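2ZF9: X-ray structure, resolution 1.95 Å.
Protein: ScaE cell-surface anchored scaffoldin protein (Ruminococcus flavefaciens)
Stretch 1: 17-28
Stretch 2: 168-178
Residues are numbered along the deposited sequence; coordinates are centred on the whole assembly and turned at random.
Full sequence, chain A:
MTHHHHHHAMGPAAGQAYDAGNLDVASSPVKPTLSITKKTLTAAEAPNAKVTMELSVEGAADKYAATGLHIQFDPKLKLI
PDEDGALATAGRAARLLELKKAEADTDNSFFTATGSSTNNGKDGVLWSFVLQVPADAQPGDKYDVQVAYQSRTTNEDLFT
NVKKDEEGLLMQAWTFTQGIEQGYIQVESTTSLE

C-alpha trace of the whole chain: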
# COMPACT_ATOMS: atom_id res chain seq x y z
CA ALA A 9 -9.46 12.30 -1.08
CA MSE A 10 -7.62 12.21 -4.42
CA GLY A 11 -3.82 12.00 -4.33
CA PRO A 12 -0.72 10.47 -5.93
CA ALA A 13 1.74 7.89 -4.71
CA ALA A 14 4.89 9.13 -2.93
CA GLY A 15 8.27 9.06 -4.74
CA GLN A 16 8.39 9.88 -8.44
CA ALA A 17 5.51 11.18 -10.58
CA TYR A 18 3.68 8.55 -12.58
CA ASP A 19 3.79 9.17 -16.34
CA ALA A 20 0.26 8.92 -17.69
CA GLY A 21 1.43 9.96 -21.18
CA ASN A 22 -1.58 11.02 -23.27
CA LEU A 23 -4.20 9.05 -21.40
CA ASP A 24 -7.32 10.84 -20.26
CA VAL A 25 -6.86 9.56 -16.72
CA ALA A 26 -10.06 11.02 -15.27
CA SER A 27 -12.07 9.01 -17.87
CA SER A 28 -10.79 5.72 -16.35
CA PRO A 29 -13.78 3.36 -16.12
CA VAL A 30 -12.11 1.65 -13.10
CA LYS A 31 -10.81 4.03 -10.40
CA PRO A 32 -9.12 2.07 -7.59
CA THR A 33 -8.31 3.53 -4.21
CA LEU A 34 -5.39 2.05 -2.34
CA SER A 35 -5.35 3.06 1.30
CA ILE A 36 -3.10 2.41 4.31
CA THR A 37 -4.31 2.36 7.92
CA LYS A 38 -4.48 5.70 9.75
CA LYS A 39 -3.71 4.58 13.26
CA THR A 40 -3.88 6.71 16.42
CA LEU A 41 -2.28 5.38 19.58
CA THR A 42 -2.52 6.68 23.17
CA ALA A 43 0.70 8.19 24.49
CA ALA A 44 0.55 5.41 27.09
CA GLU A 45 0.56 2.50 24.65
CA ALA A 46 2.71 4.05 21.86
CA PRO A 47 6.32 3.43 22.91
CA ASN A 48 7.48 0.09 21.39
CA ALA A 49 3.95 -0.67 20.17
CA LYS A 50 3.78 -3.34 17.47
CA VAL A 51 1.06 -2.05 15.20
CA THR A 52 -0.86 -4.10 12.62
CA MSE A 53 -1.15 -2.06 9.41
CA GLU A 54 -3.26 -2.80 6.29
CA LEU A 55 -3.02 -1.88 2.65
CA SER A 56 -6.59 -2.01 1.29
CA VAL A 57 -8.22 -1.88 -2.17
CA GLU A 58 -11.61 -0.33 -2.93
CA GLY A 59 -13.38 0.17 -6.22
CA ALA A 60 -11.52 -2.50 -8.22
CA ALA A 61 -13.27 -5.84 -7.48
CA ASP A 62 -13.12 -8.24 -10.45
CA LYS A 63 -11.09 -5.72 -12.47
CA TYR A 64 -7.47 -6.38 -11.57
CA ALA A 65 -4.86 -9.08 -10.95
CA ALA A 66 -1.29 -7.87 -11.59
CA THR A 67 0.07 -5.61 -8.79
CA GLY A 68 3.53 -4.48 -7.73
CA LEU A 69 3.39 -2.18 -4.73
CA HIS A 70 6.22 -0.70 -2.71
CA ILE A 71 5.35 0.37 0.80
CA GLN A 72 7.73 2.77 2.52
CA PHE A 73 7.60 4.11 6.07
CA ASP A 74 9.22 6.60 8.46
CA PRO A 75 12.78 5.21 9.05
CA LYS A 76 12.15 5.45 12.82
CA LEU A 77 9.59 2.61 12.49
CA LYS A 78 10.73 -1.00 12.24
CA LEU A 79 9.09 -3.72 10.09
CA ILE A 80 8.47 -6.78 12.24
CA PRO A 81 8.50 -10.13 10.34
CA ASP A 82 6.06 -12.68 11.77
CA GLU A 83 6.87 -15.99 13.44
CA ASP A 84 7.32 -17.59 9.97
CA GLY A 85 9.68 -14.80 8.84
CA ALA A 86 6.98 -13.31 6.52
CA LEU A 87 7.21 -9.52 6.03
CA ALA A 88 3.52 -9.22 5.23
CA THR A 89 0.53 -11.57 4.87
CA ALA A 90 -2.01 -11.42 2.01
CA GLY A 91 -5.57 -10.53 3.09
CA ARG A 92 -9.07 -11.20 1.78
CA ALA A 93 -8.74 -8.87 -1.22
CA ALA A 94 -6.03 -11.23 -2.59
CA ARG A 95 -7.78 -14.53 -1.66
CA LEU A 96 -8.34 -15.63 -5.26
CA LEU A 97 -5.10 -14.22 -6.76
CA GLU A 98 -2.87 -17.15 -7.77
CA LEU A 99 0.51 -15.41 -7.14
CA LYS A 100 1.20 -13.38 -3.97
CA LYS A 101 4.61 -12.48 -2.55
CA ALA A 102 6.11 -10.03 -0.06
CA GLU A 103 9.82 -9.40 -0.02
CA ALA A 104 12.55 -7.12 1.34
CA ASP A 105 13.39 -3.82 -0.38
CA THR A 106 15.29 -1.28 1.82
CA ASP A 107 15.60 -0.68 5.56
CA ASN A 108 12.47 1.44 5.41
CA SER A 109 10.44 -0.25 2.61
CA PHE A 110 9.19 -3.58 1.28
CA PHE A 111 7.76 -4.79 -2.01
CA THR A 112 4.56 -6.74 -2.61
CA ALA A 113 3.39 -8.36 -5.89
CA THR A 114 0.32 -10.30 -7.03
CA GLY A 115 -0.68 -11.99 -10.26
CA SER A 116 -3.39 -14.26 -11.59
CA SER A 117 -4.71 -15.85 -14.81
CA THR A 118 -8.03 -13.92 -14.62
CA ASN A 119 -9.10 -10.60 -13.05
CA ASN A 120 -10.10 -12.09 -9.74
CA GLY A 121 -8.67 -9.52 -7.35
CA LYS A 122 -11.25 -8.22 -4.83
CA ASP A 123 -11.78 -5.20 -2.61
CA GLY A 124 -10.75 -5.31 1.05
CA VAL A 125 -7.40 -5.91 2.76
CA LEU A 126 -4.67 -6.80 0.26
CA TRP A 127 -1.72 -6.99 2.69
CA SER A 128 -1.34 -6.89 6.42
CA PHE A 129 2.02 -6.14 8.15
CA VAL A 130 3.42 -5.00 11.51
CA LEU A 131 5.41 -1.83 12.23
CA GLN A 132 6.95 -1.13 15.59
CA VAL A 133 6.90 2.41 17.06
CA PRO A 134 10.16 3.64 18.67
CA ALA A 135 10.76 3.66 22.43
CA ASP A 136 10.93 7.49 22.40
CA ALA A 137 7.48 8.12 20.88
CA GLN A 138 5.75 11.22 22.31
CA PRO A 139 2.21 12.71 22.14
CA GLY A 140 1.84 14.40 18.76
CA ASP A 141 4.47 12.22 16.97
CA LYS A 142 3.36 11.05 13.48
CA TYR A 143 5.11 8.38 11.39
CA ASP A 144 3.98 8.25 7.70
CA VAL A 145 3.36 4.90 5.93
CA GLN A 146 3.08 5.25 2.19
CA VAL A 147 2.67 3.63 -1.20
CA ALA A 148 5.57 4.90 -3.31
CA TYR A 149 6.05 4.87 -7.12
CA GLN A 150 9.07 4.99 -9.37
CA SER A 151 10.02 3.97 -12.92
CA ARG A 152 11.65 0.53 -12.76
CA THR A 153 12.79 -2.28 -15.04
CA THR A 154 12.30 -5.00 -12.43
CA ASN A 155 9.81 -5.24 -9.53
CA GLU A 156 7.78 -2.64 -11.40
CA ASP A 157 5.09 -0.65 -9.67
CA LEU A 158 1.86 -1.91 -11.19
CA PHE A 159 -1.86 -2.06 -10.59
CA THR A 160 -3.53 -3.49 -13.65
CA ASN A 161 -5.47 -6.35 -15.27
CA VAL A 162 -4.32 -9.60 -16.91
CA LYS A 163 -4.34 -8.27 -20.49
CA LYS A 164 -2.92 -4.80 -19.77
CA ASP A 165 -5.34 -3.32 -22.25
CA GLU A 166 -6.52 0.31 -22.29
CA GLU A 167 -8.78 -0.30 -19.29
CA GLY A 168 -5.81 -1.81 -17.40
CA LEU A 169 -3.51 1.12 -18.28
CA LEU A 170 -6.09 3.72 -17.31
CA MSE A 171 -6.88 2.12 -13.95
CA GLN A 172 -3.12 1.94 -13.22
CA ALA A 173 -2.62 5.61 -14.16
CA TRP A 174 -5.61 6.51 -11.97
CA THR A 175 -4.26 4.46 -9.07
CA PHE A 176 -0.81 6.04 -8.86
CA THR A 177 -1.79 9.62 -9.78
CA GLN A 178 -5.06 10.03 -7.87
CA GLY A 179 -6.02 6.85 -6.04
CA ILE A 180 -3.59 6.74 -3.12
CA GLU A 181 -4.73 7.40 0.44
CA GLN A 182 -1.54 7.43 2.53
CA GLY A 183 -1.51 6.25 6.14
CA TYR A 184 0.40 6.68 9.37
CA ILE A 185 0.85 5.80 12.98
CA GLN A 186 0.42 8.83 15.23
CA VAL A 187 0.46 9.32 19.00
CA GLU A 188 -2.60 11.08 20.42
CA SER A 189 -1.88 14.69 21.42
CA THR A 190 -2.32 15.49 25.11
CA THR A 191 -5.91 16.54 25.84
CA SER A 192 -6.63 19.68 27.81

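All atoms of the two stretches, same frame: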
# COMPACT_ATOMS: atom_id res chain seq x y z
N ALA A 17 6.81 11.00 -9.95
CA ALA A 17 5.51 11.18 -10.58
C ALA A 17 5.27 10.07 -11.58
O ALA A 17 6.18 9.70 -12.33
CB ALA A 17 5.43 12.54 -11.28
N TYR A 18 4.06 9.53 -11.58
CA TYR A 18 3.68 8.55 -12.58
C TYR A 18 3.46 9.25 -13.93
O TYR A 18 2.79 10.29 -14.00
CB TYR A 18 2.38 7.89 -12.16
CG TYR A 18 1.99 6.75 -13.05
CD1 TYR A 18 2.42 5.46 -12.75
CD2 TYR A 18 1.20 6.95 -14.17
CE1 TYR A 18 2.08 4.38 -13.54
CE2 TYR A 18 0.84 5.87 -15.01
CZ TYR A 18 1.28 4.59 -14.67
OH TYR A 18 0.94 3.51 -15.43
N ASP A 19 3.99 8.65 -14.99
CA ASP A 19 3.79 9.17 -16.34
C ASP A 19 2.58 8.58 -17.02
O ASP A 19 2.65 7.48 -17.55
CB ASP A 19 5.01 8.84 -17.21
CG ASP A 19 4.87 9.38 -18.64
OD1 ASP A 19 3.94 10.19 -18.91
OD2 ASP A 19 5.70 8.98 -19.47
N ALA A 20 1.50 9.34 -17.04
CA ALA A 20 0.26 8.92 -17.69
C ALA A 20 0.23 9.23 -19.20
O ALA A 20 -0.76 8.93 -19.88
CB ALA A 20 -0.91 9.58 -16.99
N GLY A 21 1.29 9.83 -19.73
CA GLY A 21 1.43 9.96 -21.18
C GLY A 21 0.26 10.79 -21.67
O GLY A 21 -0.06 11.83 -21.05
N ASN A 22 -0.42 10.30 -22.71
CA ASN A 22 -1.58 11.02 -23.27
C ASN A 22 -2.93 10.47 -22.88
O ASN A 22 -3.94 10.81 -23.51
CB ASN A 22 -1.50 11.08 -24.80
CG ASN A 22 -0.62 12.21 -25.28
OD1 ASN A 22 -0.65 13.31 -24.71
ND2 ASN A 22 0.15 11.96 -26.34
N LEU A 23 -2.96 9.64 -21.83
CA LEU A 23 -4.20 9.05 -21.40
C LEU A 23 -5.07 10.09 -20.72
O LEU A 23 -4.58 10.99 -20.04
CB LEU A 23 -3.95 7.87 -20.45
CG LEU A 23 -3.09 6.70 -20.94
CD1 LEU A 23 -2.75 5.89 -19.70
CD2 LEU A 23 -3.77 5.84 -21.96
N ASP A 24 -6.36 9.97 -20.93
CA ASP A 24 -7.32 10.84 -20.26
C ASP A 24 -7.63 10.12 -18.95
O ASP A 24 -8.54 9.30 -18.86
CB ASP A 24 -8.55 10.99 -21.13
CG ASP A 24 -9.68 11.77 -20.46
OD1 ASP A 24 -9.60 12.13 -19.27
OD2 ASP A 24 -10.68 12.02 -21.18
N VAL A 25 -6.83 10.40 -17.93
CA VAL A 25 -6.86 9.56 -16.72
C VAL A 25 -8.20 9.65 -16.02
O VAL A 25 -8.70 8.66 -15.53
CB VAL A 25 -5.72 9.92 -15.76
CG1 VAL A 25 -5.81 9.08 -14.44
CG2 VAL A 25 -4.37 9.71 -16.45
N ALA A 26 -8.80 10.83 -16.00
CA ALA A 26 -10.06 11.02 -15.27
C ALA A 26 -11.24 10.28 -15.93
O ALA A 26 -12.28 10.13 -15.30
CB ALA A 26 -10.35 12.52 -15.10
N SER A 27 -11.07 9.84 -17.19
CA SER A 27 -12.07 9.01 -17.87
C SER A 27 -11.95 7.52 -17.51
O SER A 27 -12.71 6.69 -18.03
CB SER A 27 -11.96 9.15 -19.41
OG SER A 27 -10.81 8.45 -19.92
N SER A 28 -10.99 7.15 -16.66
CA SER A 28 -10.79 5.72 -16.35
C SER A 28 -12.08 5.07 -15.91
O SER A 28 -12.67 5.50 -14.93
CB SER A 28 -9.71 5.52 -15.28
OG SER A 28 -9.53 4.13 -15.06
N GLY A 168 -6.83 -1.48 -18.39
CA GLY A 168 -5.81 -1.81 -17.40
C GLY A 168 -4.86 -0.63 -17.25
O GLY A 168 -4.50 -0.26 -16.14
N LEU A 169 -4.46 -0.03 -18.36
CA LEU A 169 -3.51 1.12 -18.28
C LEU A 169 -4.10 2.34 -17.60
O LEU A 169 -3.37 3.08 -16.90
CB LEU A 169 -3.02 1.56 -19.65
CG LEU A 169 -2.12 0.58 -20.38
CD1 LEU A 169 -1.38 1.33 -21.47
CD2 LEU A 169 -1.14 -0.10 -19.46
N LEU A 170 -5.38 2.58 -17.87
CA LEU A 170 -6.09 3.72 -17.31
C LEU A 170 -6.27 3.55 -15.80
O LEU A 170 -6.14 4.51 -15.06
CB LEU A 170 -7.49 3.87 -17.94
CG LEU A 170 -7.53 4.58 -19.31
CD1 LEU A 170 -8.92 4.43 -19.97
CD2 LEU A 170 -7.16 6.07 -19.20
N MSE A 171 -6.67 2.34 -15.37
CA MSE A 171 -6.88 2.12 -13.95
C MSE A 171 -5.53 2.23 -13.22
O MSE A 171 -5.48 2.71 -12.09
CB MSE A 171 -7.56 0.75 -13.71
CG MSE A 171 -6.64 -0.42 -13.77
SE MSE A 171 -7.50 -2.13 -13.16
CE MSE A 171 -8.53 -1.67 -11.93
N GLN A 172 -4.44 1.78 -13.85
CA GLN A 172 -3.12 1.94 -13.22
C GLN A 172 -2.73 3.43 -13.10
O GLN A 172 -2.23 3.86 -12.06
CB GLN A 172 -2.04 1.25 -14.05
CG GLN A 172 -0.66 1.23 -13.38
CD GLN A 172 0.22 0.21 -14.05
OE1 GLN A 172 0.09 -0.99 -13.81
NE2 GLN A 172 1.10 0.67 -14.92
N ALA A 173 -2.91 4.19 -14.18
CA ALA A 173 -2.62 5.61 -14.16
C ALA A 173 -3.47 6.29 -13.09
O ALA A 173 -2.96 7.11 -12.33
CB ALA A 173 -2.88 6.23 -15.55
N TRP A 174 -4.77 5.93 -13.02
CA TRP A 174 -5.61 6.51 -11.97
C TRP A 174 -5.01 6.16 -10.60
O TRP A 174 -4.91 7.02 -9.73
CB TRP A 174 -7.09 6.03 -12.03
CG TRP A 174 -7.84 6.58 -10.84
CD1 TRP A 174 -7.96 6.01 -9.60
CD2 TRP A 174 -8.46 7.87 -10.76
NE1 TRP A 174 -8.65 6.87 -8.76
CE2 TRP A 174 -8.96 8.02 -9.45
CE3 TRP A 174 -8.65 8.92 -11.68
CZ2 TRP A 174 -9.63 9.18 -9.02
CZ3 TRP A 174 -9.33 10.08 -11.27
CH2 TRP A 174 -9.83 10.19 -9.96
N THR A 175 -4.67 4.90 -10.39
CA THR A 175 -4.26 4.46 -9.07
C THR A 175 -3.07 5.28 -8.53
O THR A 175 -3.09 5.77 -7.41
CB THR A 175 -3.84 3.00 -9.14
OG1 THR A 175 -4.99 2.22 -9.39
CG2 THR A 175 -3.22 2.51 -7.80
N PHE A 176 -2.03 5.43 -9.34
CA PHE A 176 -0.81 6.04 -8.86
C PHE A 176 -0.83 7.56 -8.93
O PHE A 176 -0.01 8.22 -8.29
CB PHE A 176 0.37 5.48 -9.65
CG PHE A 176 0.71 4.04 -9.29
CD1 PHE A 176 1.13 3.71 -8.02
CD2 PHE A 176 0.62 3.03 -10.25
CE1 PHE A 176 1.46 2.37 -7.67
CE2 PHE A 176 0.96 1.67 -9.92
CZ PHE A 176 1.38 1.36 -8.63
N THR A 177 -1.74 8.13 -9.73
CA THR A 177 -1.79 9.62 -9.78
C THR A 177 -2.85 10.24 -8.87
O THR A 177 -2.72 11.41 -8.43
CB THR A 177 -2.05 10.18 -11.20
OG1 THR A 177 -3.32 9.72 -11.67
CG2 THR A 177 -0.92 9.82 -12.18
N GLN A 178 -3.92 9.50 -8.62
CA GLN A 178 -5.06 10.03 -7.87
C GLN A 178 -5.64 9.09 -6.80
O GLN A 178 -6.43 9.51 -5.95
CB GLN A 178 -6.20 10.43 -8.84
CG GLN A 178 -5.83 11.52 -9.89
CD GLN A 178 -5.40 12.84 -9.27
OE1 GLN A 178 -5.72 13.14 -8.12
NE2 GLN A 178 -4.68 13.66 -10.06
O HOH W 1 -0.84 3.91 -17.37
O HOH W 2 1.98 10.01 -9.46

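An irregular segment, 17-28, lies along one side of the helix 168-178, and residues at least 142 positions apart in sequence meet to bury 694 Å² in all. The two stretches run in opposite senses: Tyr18 sits nearest Thr177, Ala20 nearest Ala173, Val25 nearest Trp174 and Ser28 nearest Leu170. The path is not smooth, because a type II' turn from Ala20 to Leu23, closed by Leu23 N to Ala20 O at 3.0 Å, swings away from the helix and back. Gly21 occupies its positive-phi corner, a conformation glycine adopts readily, and Gly21 N also bonds Asp19 OD1 at 2.8 Å. The helix spends its backbone polar groups largely on its own i to i+4 bonds, so what it offers the loop is mostly carbon.

The apolar packing centres on Ala173. Four loop residues meet its methyl: Ala20 CB lies 4.1 Å from Ala173 CB, Val25 CG2 3.9 Å from the same CB, Tyr18 CE2 3.8 Å from it and Leu23 CD1 4.2 Å from it. One turn earlier in the helix, Leu170 CD2 packs 3.9 Å from Leu23 CB, while Leu23 CD1 reaches Leu169 CB at 4.3 Å. Val25 also meets Trp174, with Val25 CG1 4.0 Å from Trp174 CE3; the Trp174 ring turns its edge to Ala26 CA and Val25 O.

Of the loop residues, Tyr18 has the most surface covered by the helix, 121 Å². Its ring and that of Phe176 are nearly parallel, at 18°, but slid apart with centroids 5.8 Å from each other, so they barely overlap; the closer fit is Tyr18 CD1 against Phe176 CB at 3.7 Å.

Polar bonding is sparse and gathers at Tyr18. Gln172 NE2 donates to Tyr18 OH at 2.9 Å and a nearly straight 169°, the one direct hydrogen bond between the stretches. The Gln172 side chain starts out sideways, yet its end reaches the phenol. Two waters extend the pattern: one joins Tyr18 OH to Leu169 O, at 2.7 Å from each, and the other accepts from Tyr18 N at 3.0 Å and donates to Phe176 O at 2.9 Å. Tyr18 is thus tied at both its backbone and its ring hydroxyl.

Two other hydroxyls bond within their own stretch. Thr177 OG1 donates to Ala173 O at 2.7 Å, and Thr177 CG2 packs 3.8 Å from Tyr18 CB. Ser27 OG likewise donates to Asp24 O at 2.6 Å, bracing the 3-10 segment 25-27 that carries Val25. Ser28 OG packs 3.5 Å from Leu170 CB; it is also 3.4 Å from Met171 N, but the angle is too poor for a hydrogen bond. The pattern to read here is a mostly apolar contact in which one tyrosine holds the single direct hydrogen bond and both bridging waters.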